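Local coordinates for protein dTDP-4-amino-4,6-dideoxyglucose formyltransferase (Shewanella sp. FDAARGOS_354, PDB 6V2T) that probably transfers a formyl group from a folate cofactor to the amino sugar of dTDP-4-amino-4,6-dideoxyglucose, a step linked to O-antigen synthesis, at residues 51-56 with 192-197. Numbering follows the deposited sequence.
Sequences QSVTFD and DLVFAN
The start of strand 53-60 meets the last turn of helix 171-194, V53 and V194 forming the nearest backbone pair with CA atoms 8.6 Å apart, a spacing that leaves the meeting to side chains. V53 splits its two methyls between two partners. CG1, anti to the backbone N (chi1 -173°), lies 4.1 Å from V194 CG1, the two side chains running alongside one another with opposed headings, while V53 CG2 rests obliquely against the F195 ring, 3.7 Å from CE1. The other methyl of V194, CG2, meets the rim of the F55 ring near its plane, 4.0 Å from CZ. V194 CG1 also sits against one face of the F195 ring, displaced toward its rim. Compact, branched valines suit the buried middle, and the longer phenylalanines reach in from its margins. A Schellman motif closes the helix: A196 takes positive phi, N197 N hydrogen-bonds to D192 O (2.8 Å) and A196 N, weakly, to L193 O. R113 hydrogen-bonds to the carbonyl oxygens of L193 and V194. V53 and F55 also pack on V26 of strand 24-30 in the Rossmann-like sheet. The small, partly buried apolar contact thus rests on dispersion and on water excluded around the two valines, without directional bonds between the segments.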
ATOM      1  N   GLN B  51       8.818 -45.754   3.458  1.00 52.53           N
ATOM      2  CA  GLN B  51       8.696 -47.046   2.740  1.00 55.89           C
ATOM      3  C   GLN B  51       7.283 -47.597   2.936  1.00 52.03           C
ATOM      4  O   GLN B  51       6.665 -47.987   1.930  1.00 50.80           O
ATOM      5  CB  GLN B  51       9.744 -48.046   3.247  1.00 67.53           C
ATOM      6  CG  GLN B  51      10.546 -48.723   2.147  1.00 74.26           C
ATOM      7  CD  GLN B  51      11.476 -47.782   1.416  1.00 81.66           C
ATOM      8  OE1 GLN B  51      11.866 -48.037   0.279  1.00 88.14           O
ATOM      9  NE2 GLN B  51      11.838 -46.684   2.061  1.00 91.20           N
ATOM     10  N   SER B  52       6.767 -47.597   4.173  1.00 47.77           N
ATOM     11  CA  SER B  52       5.498 -48.282   4.543  1.00 49.77           C
ATOM     12  C   SER B  52       4.384 -47.277   4.885  1.00 49.40           C
ATOM     13  O   SER B  52       3.362 -47.718   5.477  1.00 44.86           O
ATOM     14  CB  SER B  52       5.707 -49.248   5.675  1.00 48.40           C
ATOM     15  OG  SER B  52       6.889 -50.011   5.498  1.00 54.97           O
ATOM     16  N   VAL B  53       4.523 -46.002   4.494  1.00 46.14           N
ATOM     17  CA  VAL B  53       3.449 -44.976   4.693  1.00 44.26           C
ATOM     18  C   VAL B  53       3.003 -44.458   3.326  1.00 44.68           C
ATOM     19  O   VAL B  53       3.884 -43.979   2.594  1.00 50.26           O
ATOM     20  CB  VAL B  53       3.935 -43.816   5.574  1.00 41.75           C
ATOM     21  CG1 VAL B  53       2.796 -42.864   5.907  1.00 40.95           C
ATOM     22  CG2 VAL B  53       4.627 -44.301   6.837  1.00 42.71           C
ATOM     23  N   THR B  54       1.711 -44.515   2.984  1.00 46.06           N
ATOM     24  CA  THR B  54       1.194 -43.760   1.807  1.00 46.87           C
ATOM     25  C   THR B  54       0.298 -42.590   2.238  1.00 45.57           C
ATOM     26  O   THR B  54      -0.643 -42.779   3.076  1.00 41.46           O
ATOM     27  CB  THR B  54       0.544 -44.664   0.757  1.00 49.17           C
ATOM     28  OG1 THR B  54      -0.705 -45.154   1.228  1.00 53.16           O
ATOM     29  CG2 THR B  54       1.436 -45.833   0.407  1.00 46.00           C
ATOM     30  N   PHE B  55       0.591 -41.431   1.643  1.00 41.85           N
ATOM     31  CA  PHE B  55      -0.100 -40.134   1.830  1.00 38.00           C
ATOM     32  C   PHE B  55      -1.108 -39.899   0.708  1.00 41.91           C
ATOM     33  O   PHE B  55      -0.721 -39.936  -0.472  1.00 40.44           O
ATOM     34  CB  PHE B  55       0.936 -39.026   1.841  1.00 38.01           C
ATOM     35  CG  PHE B  55       1.887 -39.117   2.994  1.00 41.51           C
ATOM     36  CD1 PHE B  55       1.571 -38.536   4.206  1.00 38.25           C
ATOM     37  CD2 PHE B  55       3.094 -39.784   2.872  1.00 40.07           C
ATOM     38  CE1 PHE B  55       2.457 -38.604   5.260  1.00 38.71           C
ATOM     39  CE2 PHE B  55       3.972 -39.864   3.943  1.00 39.09           C
ATOM     40  CZ  PHE B  55       3.653 -39.272   5.129  1.00 40.13           C
ATOM     41  N   ASP B  56      -2.373 -39.713   1.082  1.00 39.45           N
ATOM     42  CA  ASP B  56      -3.476 -39.245   0.205  1.00 39.50           C
ATOM     43  C   ASP B  56      -3.767 -37.781   0.536  1.00 44.39           C
ATOM     44  O   ASP B  56      -3.610 -37.411   1.703  1.00 41.38           O
ATOM     45  CB  ASP B  56      -4.733 -40.071   0.403  1.00 41.03           C
ATOM     46  CG  ASP B  56      -4.570 -41.489  -0.098  1.00 41.34           C
ATOM     47  OD1 ASP B  56      -3.582 -41.732  -0.770  1.00 40.66           O
ATOM     48  OD2 ASP B  56      -5.430 -42.309   0.203  1.00 42.01           O
ATOM     49  N   ASP B 192       8.151 -37.473  12.561  1.00 33.69           N
ATOM     50  CA  ASP B 192       7.883 -37.523  14.018  1.00 35.25           C
ATOM     51  C   ASP B 192       6.370 -37.563  14.252  1.00 34.63           C
ATOM     52  O   ASP B 192       5.944 -38.381  15.072  1.00 28.11           O
ATOM     53  CB  ASP B 192       8.488 -36.332  14.752  1.00 38.38           C
ATOM     54  CG  ASP B 192       9.993 -36.371  14.908  1.00 39.20           C
ATOM     55  OD1 ASP B 192      10.562 -37.466  14.817  1.00 38.15           O
ATOM     56  OD2 ASP B 192      10.570 -35.293  15.151  1.00 42.61           O
ATOM     57  N   LEU B 193       5.609 -36.723  13.550  1.00 35.98           N
ATOM     58  CA  LEU B 193       4.126 -36.633  13.664  1.00 36.24           C
ATOM     59  C   LEU B 193       3.510 -37.953  13.243  1.00 32.68           C
ATOM     60  O   LEU B 193       2.638 -38.519  13.961  1.00 30.50           O
ATOM     61  CB  LEU B 193       3.582 -35.548  12.723  1.00 39.38           C
ATOM     62  CG  LEU B 193       3.862 -34.119  13.142  1.00 46.78           C
ATOM     63  CD1 LEU B 193       3.225 -33.143  12.147  1.00 45.23           C
ATOM     64  CD2 LEU B 193       3.370 -33.891  14.570  1.00 46.55           C
ATOM     65  N   VAL B 194       3.919 -38.414  12.071  1.00 32.04           N
ATOM     66  CA  VAL B 194       3.405 -39.678  11.504  1.00 32.66           C
ATOM     67  C   VAL B 194       3.656 -40.832  12.485  1.00 30.54           C
ATOM     68  O   VAL B 194       2.720 -41.617  12.640  1.00 31.50           O
ATOM     69  CB  VAL B 194       4.016 -39.965  10.120  1.00 34.38           C
ATOM     70  CG1 VAL B 194       3.589 -41.328   9.628  1.00 32.78           C
ATOM     71  CG2 VAL B 194       3.674 -38.880   9.109  1.00 36.48           C
ATOM     72  N   PHE B 195       4.843 -40.925  13.114  1.00 33.50           N
ATOM     73  CA  PHE B 195       5.291 -42.121  13.897  1.00 36.08           C
ATOM     74  C   PHE B 195       5.130 -41.885  15.408  1.00 30.83           C
ATOM     75  O   PHE B 195       5.649 -42.691  16.194  1.00 32.77           O
ATOM     76  CB  PHE B 195       6.742 -42.489  13.539  1.00 34.87           C
ATOM     77  CG  PHE B 195       6.913 -42.873  12.094  1.00 35.00           C
ATOM     78  CD1 PHE B 195       6.034 -43.753  11.490  1.00 32.83           C
ATOM     79  CD2 PHE B 195       7.923 -42.309  11.323  1.00 39.99           C
ATOM     80  CE1 PHE B 195       6.166 -44.093  10.150  1.00 38.06           C
ATOM     81  CE2 PHE B 195       8.035 -42.621   9.978  1.00 36.49           C
ATOM     82  CZ  PHE B 195       7.174 -43.522   9.396  1.00 37.58           C
ATOM     83  N   ALA B 196       4.423 -40.811  15.785  1.00 35.40           N
ATOM     84  CA  ALA B 196       4.093 -40.417  17.173  1.00 33.51           C
ATOM     85  C   ALA B 196       5.356 -40.306  18.022  1.00 36.54           C
ATOM     86  O   ALA B 196       5.326 -40.623  19.234  1.00 31.14           O
ATOM     87  CB  ALA B 196       3.109 -41.372  17.776  1.00 34.39           C
ATOM     88  N   ASN B 197       6.429 -39.813  17.418  1.00 34.42           N
ATOM     89  CA  ASN B 197       7.659 -39.476  18.155  1.00 36.07           C
ATOM     90  C   ASN B 197       7.494 -38.057  18.693  1.00 35.22           C
ATOM     91  O   ASN B 197       8.100 -37.128  18.125  1.00 35.22           O
ATOM     92  CB  ASN B 197       8.884 -39.647  17.267  1.00 36.52           C
ATOM     93  CG  ASN B 197      10.151 -39.469  18.052  1.00 38.53           C
ATOM     94  OD1 ASN B 197      10.138 -39.572  19.277  1.00 36.07           O
ATOM     95  ND2 ASN B 197      11.225 -39.136  17.348  1.00 37.55           N
TER